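Local coordinates for Old Yellow Enzyme (Pichia, PDB 6AGZ), which uses flavin mononucleotide and probably catalyses the asymmetric reduction of the carbon-carbon double bond of enone compounds, at residues S188-L193 with R239-A244; S212-A217 with F262-S267. All coordinates share one frame; numbering follows the deposited sequence.

Overall arrangement
Coming from the N terminus, the chain passes through strand 183-187 of the eight-stranded parallel barrel and emerges into 188-193, the first half of contact 1. It then runs through helix 193-198 to the short helix of 212-217, which opens contact 2. Helix 218-231 leads into the neighbouring barrel strand 236-240, where 239-244 closes the first loop across 45 residues. Helix 258-274 follows, and its 262-267 part closes contact 2 across 44. The two loops therefore cross rather than nest. Contact 1 joins adjacent strand ends beside the flavin; contact 2 joins outer helices. Their centres lie about 13 Å apart, bridged by Leu240 and Pro242 packing on helix 258-274.

Contact 1 of 2, residues S188-L193 with R239-A244; sequences SAHGYL and RLSPYA. With FMN (flavin mononucleotide), chain C.
Arg239 runs past Ala189 and His190 to reach the flavin. From CB the chain leaves the strand, and CG, anti to the backbone N (chi1 -173°), carries it away across the strand toward the flavin, passing the CB of Ala189 at 4.3 Å. CD of Arg239 then lies 3.4 Å from O2 of the FMN. A bend at chi3 turns the tip, and NE makes a weak hydrogen bond to Ser283 on the next barrel strand. NH1 of Arg239 does most of the work at the end: it donates to FMN O2 at 2.8 Å, and also, almost straight, to the ribityl oxygen O2' at 170°. NH2 adds a weak bond to O3'. Ring and ribityl chain are thus held by one guanidinium, with FMN N1 in its plane at the edge.

His190 presents an edge to the same place, its CE1 being 4.0 Å from FMN N1, while the CB of Ala189 sits over one face of the imidazole, offset toward the rim. The backbone of His190 is fixed by Ser241, whose OG, set between its own N and carbonyl carbon, accepts from the N of His190 at 3.0 Å. Just past the end of strand 183-187, Ser188 N gives a weak bond to Arg239 O, and a water bridges Ser188 O to Ser241 N, donating to the first and accepting from the second.

In relatives, a histidine and an asparagine or histidine at the positions of His187 and His190 hold the substrate carbonyl, and this pair probably does the same here. A guanidinium beside N1 and O2 would be expected to stabilise negative charge on the reduced flavin, as in other old yellow enzymes.

Contact 2 of 2, residues S212-A217 with F262-S267; sequences SIENRA and FGYILS
Tyr264 reaches from helix 258-274 to the short helix 213-216, and the contact is organised around its ring. With CG anti to the backbone N (chi1 165°), the ring lies against Ile213, Glu214 and Ala217, the first two on one side of it. Ile213 lies alongside its base, the two side chains sliding past each other in opposite directions, with CG2 3.6 Å from CB of Tyr264. The side chains of Glu214 and Tyr264 cross at about a right angle; CG of Glu214 comes within 3.6 Å of CZ of Tyr264, and the carboxylate and ring planes are 61° apart. Ala217 meets the edge, CB lying in the plane and 3.9 Å from CE2 of Tyr264, and the same CB packs on CG1 of Ile265.

At the tip, a water in the ring plane hydrogen-bonds to Tyr264 OH at 2.6 Å and donates to Glu214 O. An alanine in place of Tyr264 would probably leave this water without its phenolic partner and open a gap beside Ile213 and Glu214.

Ser212 caps the short helix, its OG accepting from Asn215 N. Glu214 OE2 bonds to Ile213 N of the second subunit, whose Ile213 also packs on Tyr264, placing the contact at the dimer interface. On the inner side, Ile265 reaches Ile198 of helix 193-198, Leu266 packs on helix 303-308, and both meet Leu240 of barrel strand 236-240.

Contact 1 of 2, residues S188-L193 with R239-A244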
loop_
_atom_site.group_PDB
_atom_site.type_symbol
_atom_site.label_atom_id
_atom_site.label_comp_id
_atom_site.label_asym_id
_atom_site.label_seq_id
_atom_site.Cartn_x
_atom_site.Cartn_y
_atom_site.Cartn_z
ATOM N N SER A 188 -18.654 2.930 0.746
ATOM C CA SER A 188 -17.794 3.172 -0.405
ATOM C C SER A 188 -17.142 1.876 -0.858
ATOM O O SER A 188 -15.982 1.852 -1.279
ATOM C CB SER A 188 -16.737 4.227 -0.085
ATOM O OG SER A 188 -15.988 4.566 -1.239
ATOM N N ALA A 189 -17.884 0.774 -0.781
ATOM C CA ALA A 189 -17.352 -0.549 -1.061
ATOM C C ALA A 189 -18.292 -1.313 -1.984
ATOM O O ALA A 189 -19.395 -0.860 -2.304
ATOM C CB ALA A 189 -17.131 -1.340 0.237
ATOM N N HIS A 190 -17.819 -2.478 -2.430
ATOM C CA HIS A 190 -18.653 -3.493 -3.077
ATOM C C HIS A 190 -19.260 -3.000 -4.390
ATOM O O HIS A 190 -20.384 -3.360 -4.748
ATOM C CB HIS A 190 -19.746 -3.986 -2.127
ATOM C CG HIS A 190 -19.218 -4.685 -0.914
ATOM N ND1 HIS A 190 -19.836 -4.613 0.316
ATOM C CD2 HIS A 190 -18.129 -5.471 -0.742
ATOM C CE1 HIS A 190 -19.150 -5.324 1.193
ATOM N NE2 HIS A 190 -18.110 -5.856 0.577
ATOM N N GLY A 191 -18.509 -2.183 -5.125
ATOM C CA GLY A 191 -18.923 -1.818 -6.466
ATOM C C GLY A 191 -20.126 -0.910 -6.560
ATOM O O GLY A 191 -20.724 -0.804 -7.634
ATOM N N TYR A 192 -20.518 -0.264 -5.466
ATOM C CA TYR A 192 -21.579 0.731 -5.521
ATOM C C TYR A 192 -20.961 2.069 -5.932
ATOM O O TYR A 192 -19.773 2.145 -6.258
ATOM C CB TYR A 192 -22.336 0.756 -4.195
ATOM C CG TYR A 192 -23.006 -0.572 -3.890
ATOM C CD1 TYR A 192 -22.456 -1.459 -2.973
ATOM C CD2 TYR A 192 -24.171 -0.952 -4.548
ATOM C CE1 TYR A 192 -23.058 -2.679 -2.703
ATOM C CE2 TYR A 192 -24.779 -2.169 -4.286
ATOM C CZ TYR A 192 -24.219 -3.027 -3.364
ATOM O OH TYR A 192 -24.820 -4.238 -3.100
ATOM N N LEU A 193 -21.761 3.144 -5.916
ATOM C CA LEU A 193 -21.412 4.365 -6.646
ATOM C C LEU A 193 -20.012 4.871 -6.311
ATOM O O LEU A 193 -19.187 5.091 -7.208
ATOM C CB LEU A 193 -22.442 5.462 -6.367
ATOM C CG LEU A 193 -22.164 6.729 -7.184
ATOM C CD1 LEU A 193 -22.573 6.539 -8.640
ATOM C CD2 LEU A 193 -22.834 7.956 -6.588
ATOM N N ARG A 239 -16.707 2.715 4.765
ATOM C CA ARG A 239 -16.343 1.327 4.512
ATOM C C ARG A 239 -15.663 1.204 3.157
ATOM O O ARG A 239 -16.100 1.809 2.173
ATOM C CB ARG A 239 -17.559 0.399 4.568
ATOM C CG ARG A 239 -17.177 -1.071 4.480
ATOM C CD ARG A 239 -18.334 -1.990 4.808
ATOM N NE ARG A 239 -17.903 -3.086 5.671
ATOM C CZ ARG A 239 -18.629 -4.168 5.927
ATOM N NH1 ARG A 239 -19.826 -4.310 5.377
ATOM N NH2 ARG A 239 -18.155 -5.111 6.726
ATOM N N LEU A 240 -14.589 0.415 3.118
ATOM C CA LEU A 240 -13.813 0.185 1.908
ATOM C C LEU A 240 -13.581 -1.309 1.729
ATOM O O LEU A 240 -13.465 -2.057 2.704
ATOM C CB LEU A 240 -12.464 0.919 1.961
ATOM C CG LEU A 240 -12.513 2.430 2.205
ATOM C CD1 LEU A 240 -11.146 2.952 2.622
ATOM C CD2 LEU A 240 -13.011 3.159 0.967
ATOM N N SER A 241 -13.513 -1.738 0.470
ATOM C CA SER A 241 -13.276 -3.140 0.122
ATOM C C SER A 241 -12.261 -3.201 -1.010
ATOM O O SER A 241 -12.608 -3.461 -2.168
ATOM C CB SER A 241 -14.579 -3.839 -0.272
ATOM O OG SER A 241 -15.125 -3.269 -1.448
ATOM N N PRO A 242 -10.981 -2.968 -0.706
ATOM C CA PRO A 242 -9.977 -2.871 -1.780
ATOM C C PRO A 242 -9.835 -4.130 -2.619
ATOM O O PRO A 242 -9.566 -4.028 -3.822
ATOM C CB PRO A 242 -8.681 -2.560 -1.015
ATOM C CG PRO A 242 -9.131 -1.995 0.296
ATOM C CD PRO A 242 -10.399 -2.717 0.622
ATOM N N TYR A 243 -10.007 -5.313 -2.029
ATOM C CA TYR A 243 -9.794 -6.563 -2.747
ATOM C C TYR A 243 -11.045 -7.099 -3.430
ATOM O O TYR A 243 -10.936 -8.027 -4.238
ATOM C CB TYR A 243 -9.253 -7.637 -1.795
ATOM C CG TYR A 243 -7.865 -7.360 -1.270
ATOM C CD1 TYR A 243 -6.762 -7.399 -2.112
ATOM C CD2 TYR A 243 -7.654 -7.074 0.073
ATOM C CE1 TYR A 243 -5.490 -7.152 -1.634
ATOM C CE2 TYR A 243 -6.387 -6.826 0.559
ATOM C CZ TYR A 243 -5.307 -6.865 -0.299
ATOM O OH TYR A 243 -4.041 -6.620 0.179
ATOM N N ALA A 244 -12.218 -6.548 -3.130
ATOM C CA ALA A 244 -13.457 -7.092 -3.665
ATOM C C ALA A 244 -13.538 -6.900 -5.175
ATOM O O ALA A 244 -13.078 -5.896 -5.725
ATOM C CB ALA A 244 -14.662 -6.438 -2.990
HETATM N N1 FMN C . -22.141 -4.855 3.732
HETATM C C2 FMN C . -22.351 -3.496 3.588
HETATM O O2 FMN C . -21.402 -2.716 3.668
HETATM N N3 FMN C . -23.620 -3.010 3.350
HETATM C C4 FMN C . -24.683 -3.882 3.259
HETATM O O4 FMN C . -25.818 -3.457 3.048
HETATM C C4A FMN C . -24.474 -5.247 3.405
HETATM N N5 FMN C . -25.538 -6.114 3.312
HETATM C C5A FMN C . -25.340 -7.470 3.459
HETATM C C6 FMN C . -26.420 -8.338 3.365
HETATM C C7 FMN C . -26.229 -9.706 3.510
HETATM C C7M FMN C . -27.395 -10.641 3.410
HETATM C C8 FMN C . -24.956 -10.207 3.749
HETATM C C8M FMN C . -24.748 -11.685 3.906
HETATM C C9 FMN C . -23.877 -9.339 3.841
HETATM C C9A FMN C . -24.064 -7.966 3.698
HETATM N N10 FMN C . -22.992 -7.097 3.788
HETATM C C10 FMN C . -23.198 -5.737 3.642
HETATM C "C1'" FMN C . -21.612 -7.625 4.059
HETATM C "C2'" FMN C . -21.466 -7.784 5.575
HETATM O "O2'" FMN C . -21.593 -6.520 6.188
HETATM C "C3'" FMN C . -20.147 -8.434 5.991
HETATM O "O3'" FMN C . -19.064 -7.610 5.622
HETATM C "C4'" FMN C . -19.993 -9.815 5.362
HETATM O "O4'" FMN C . -21.186 -10.548 5.531
HETATM C "C5'" FMN C . -18.848 -10.599 5.991
HETATM O "O5'" FMN C . -19.035 -10.668 7.388
HETATM P P FMN C . -19.441 -12.064 8.080
HETATM O O1P FMN C . -18.464 -13.131 7.647
HETATM O O2P FMN C . -19.397 -11.922 9.582
HETATM O O3P FMN C . -20.838 -12.438 7.649
HETATM O O HOH W 1 -14.095 -0.055 -1.869
#

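Contact 2 of 2, residues S212-A217 with F262-S267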
loop_
_atom_site.group_PDB
_atom_site.type_symbol
_atom_site.label_atom_id
_atom_site.label_comp_id
_atom_site.label_asym_id
_atom_site.label_seq_id
_atom_site.Cartn_x
_atom_site.Cartn_y
_atom_site.Cartn_z
ATOM N N SER A 212 -6.878 9.594 -12.393
ATOM C CA SER A 212 -5.736 9.447 -11.500
ATOM C C SER A 212 -6.239 8.920 -10.166
ATOM O O SER A 212 -7.446 8.823 -9.928
ATOM C CB SER A 212 -4.982 10.770 -11.320
ATOM O OG SER A 212 -5.716 11.676 -10.515
ATOM N N ILE A 213 -5.290 8.571 -9.295
ATOM C CA ILE A 213 -5.651 8.113 -7.957
ATOM C C ILE A 213 -6.354 9.225 -7.190
ATOM O O ILE A 213 -7.418 9.017 -6.594
ATOM C CB ILE A 213 -4.404 7.615 -7.207
ATOM C CG1 ILE A 213 -3.785 6.421 -7.934
ATOM C CG2 ILE A 213 -4.758 7.245 -5.780
ATOM C CD1 ILE A 213 -2.482 5.965 -7.332
ATOM N N GLU A 214 -5.767 10.423 -7.195
ATOM C CA GLU A 214 -6.382 11.558 -6.513
ATOM C C GLU A 214 -7.759 11.868 -7.087
ATOM O O GLU A 214 -8.695 12.179 -6.343
ATOM C CB GLU A 214 -5.474 12.786 -6.610
ATOM C CG GLU A 214 -4.117 12.639 -5.928
ATOM C CD GLU A 214 -3.100 11.879 -6.764
ATOM O OE1 GLU A 214 -3.450 11.427 -7.876
ATOM O OE2 GLU A 214 -1.945 11.740 -6.310
ATOM N N ASN A 215 -7.902 11.783 -8.412
ATOM C CA ASN A 215 -9.175 12.117 -9.043
ATOM C C ASN A 215 -10.231 11.052 -8.776
ATOM O O ASN A 215 -11.402 11.378 -8.550
ATOM C CB ASN A 215 -8.975 12.313 -10.544
ATOM C CG ASN A 215 -8.232 13.593 -10.869
ATOM O OD1 ASN A 215 -7.771 14.300 -9.972
ATOM N ND2 ASN A 215 -8.108 13.896 -12.155
ATOM N N ARG A 216 -9.844 9.774 -8.809
ATOM C CA ARG A 216 -10.815 8.710 -8.571
ATOM C C ARG A 216 -11.301 8.700 -7.128
ATOM O O ARG A 216 -12.449 8.326 -6.864
ATOM C CB ARG A 216 -10.215 7.352 -8.938
ATOM C CG ARG A 216 -10.156 7.087 -10.432
ATOM C CD ARG A 216 -9.666 5.678 -10.725
ATOM N NE ARG A 216 -8.284 5.480 -10.304
ATOM C CZ ARG A 216 -7.230 5.683 -11.089
ATOM N NH1 ARG A 216 -6.005 5.476 -10.625
ATOM N NH2 ARG A 216 -7.404 6.089 -12.339
ATOM N N ALA A 217 -10.453 9.105 -6.186
ATOM C CA ALA A 217 -10.829 9.189 -4.783
ATOM C C ALA A 217 -11.475 10.518 -4.423
ATOM O O ALA A 217 -11.874 10.703 -3.268
ATOM C CB ALA A 217 -9.602 8.964 -3.894
ATOM N N PHE A 262 -6.417 2.737 -2.701
ATOM C CA PHE A 262 -6.969 2.760 -1.353
ATOM C C PHE A 262 -5.912 3.114 -0.318
ATOM O O PHE A 262 -6.247 3.629 0.753
ATOM C CB PHE A 262 -7.613 1.413 -1.034
ATOM C CG PHE A 262 -8.777 1.081 -1.921
ATOM C CD1 PHE A 262 -10.069 1.383 -1.528
ATOM C CD2 PHE A 262 -8.578 0.482 -3.155
ATOM C CE1 PHE A 262 -11.144 1.085 -2.346
ATOM C CE2 PHE A 262 -9.649 0.182 -3.976
ATOM C CZ PHE A 262 -10.933 0.484 -3.571
ATOM N N GLY A 263 -4.639 2.840 -0.610
ATOM C CA GLY A 263 -3.576 3.358 0.236
ATOM C C GLY A 263 -3.586 4.872 0.295
ATOM O O GLY A 263 -3.402 5.468 1.361
ATOM N N TYR A 264 -3.817 5.518 -0.852
ATOM C CA TYR A 264 -3.946 6.971 -0.871
ATOM C C TYR A 264 -5.193 7.423 -0.125
ATOM O O TYR A 264 -5.154 8.423 0.603
ATOM C CB TYR A 264 -3.968 7.484 -2.310
ATOM C CG TYR A 264 -4.447 8.916 -2.439
ATOM C CD1 TYR A 264 -3.583 9.983 -2.227
ATOM C CD2 TYR A 264 -5.766 9.201 -2.774
ATOM C CE1 TYR A 264 -4.018 11.292 -2.342
ATOM C CE2 TYR A 264 -6.210 10.503 -2.889
ATOM C CZ TYR A 264 -5.334 11.545 -2.674
ATOM O OH TYR A 264 -5.776 12.842 -2.790
ATOM N N ILE A 265 -6.312 6.716 -0.301
ATOM C CA ILE A 265 -7.529 7.085 0.425
ATOM C C ILE A 265 -7.282 7.050 1.931
ATOM O O ILE A 265 -7.582 8.011 2.655
ATOM C CB ILE A 265 -8.698 6.168 0.022
ATOM C CG1 ILE A 265 -9.068 6.405 -1.443
ATOM C CG2 ILE A 265 -9.899 6.408 0.925
ATOM C CD1 ILE A 265 -10.141 5.477 -1.962
ATOM N N LEU A 266 -6.721 5.941 2.422
ATOM C CA LEU A 266 -6.421 5.820 3.846
ATOM C C LEU A 266 -5.445 6.896 4.301
ATOM O O LEU A 266 -5.586 7.447 5.400
ATOM C CB LEU A 266 -5.857 4.433 4.148
ATOM C CG LEU A 266 -6.826 3.257 4.058
ATOM C CD1 LEU A 266 -6.069 1.964 4.246
ATOM C CD2 LEU A 266 -7.925 3.391 5.100
ATOM N N SER A 267 -4.442 7.200 3.473
ATOM C CA SER A 267 -3.497 8.257 3.816
ATOM C C SER A 267 -4.202 9.597 3.979
ATOM O O SER A 267 -3.861 10.383 4.871
ATOM C CB SER A 267 -2.404 8.351 2.751
ATOM O OG SER A 267 -1.473 9.373 3.066
HETATM O O HOH W 2 -8.159 13.209 -3.816
#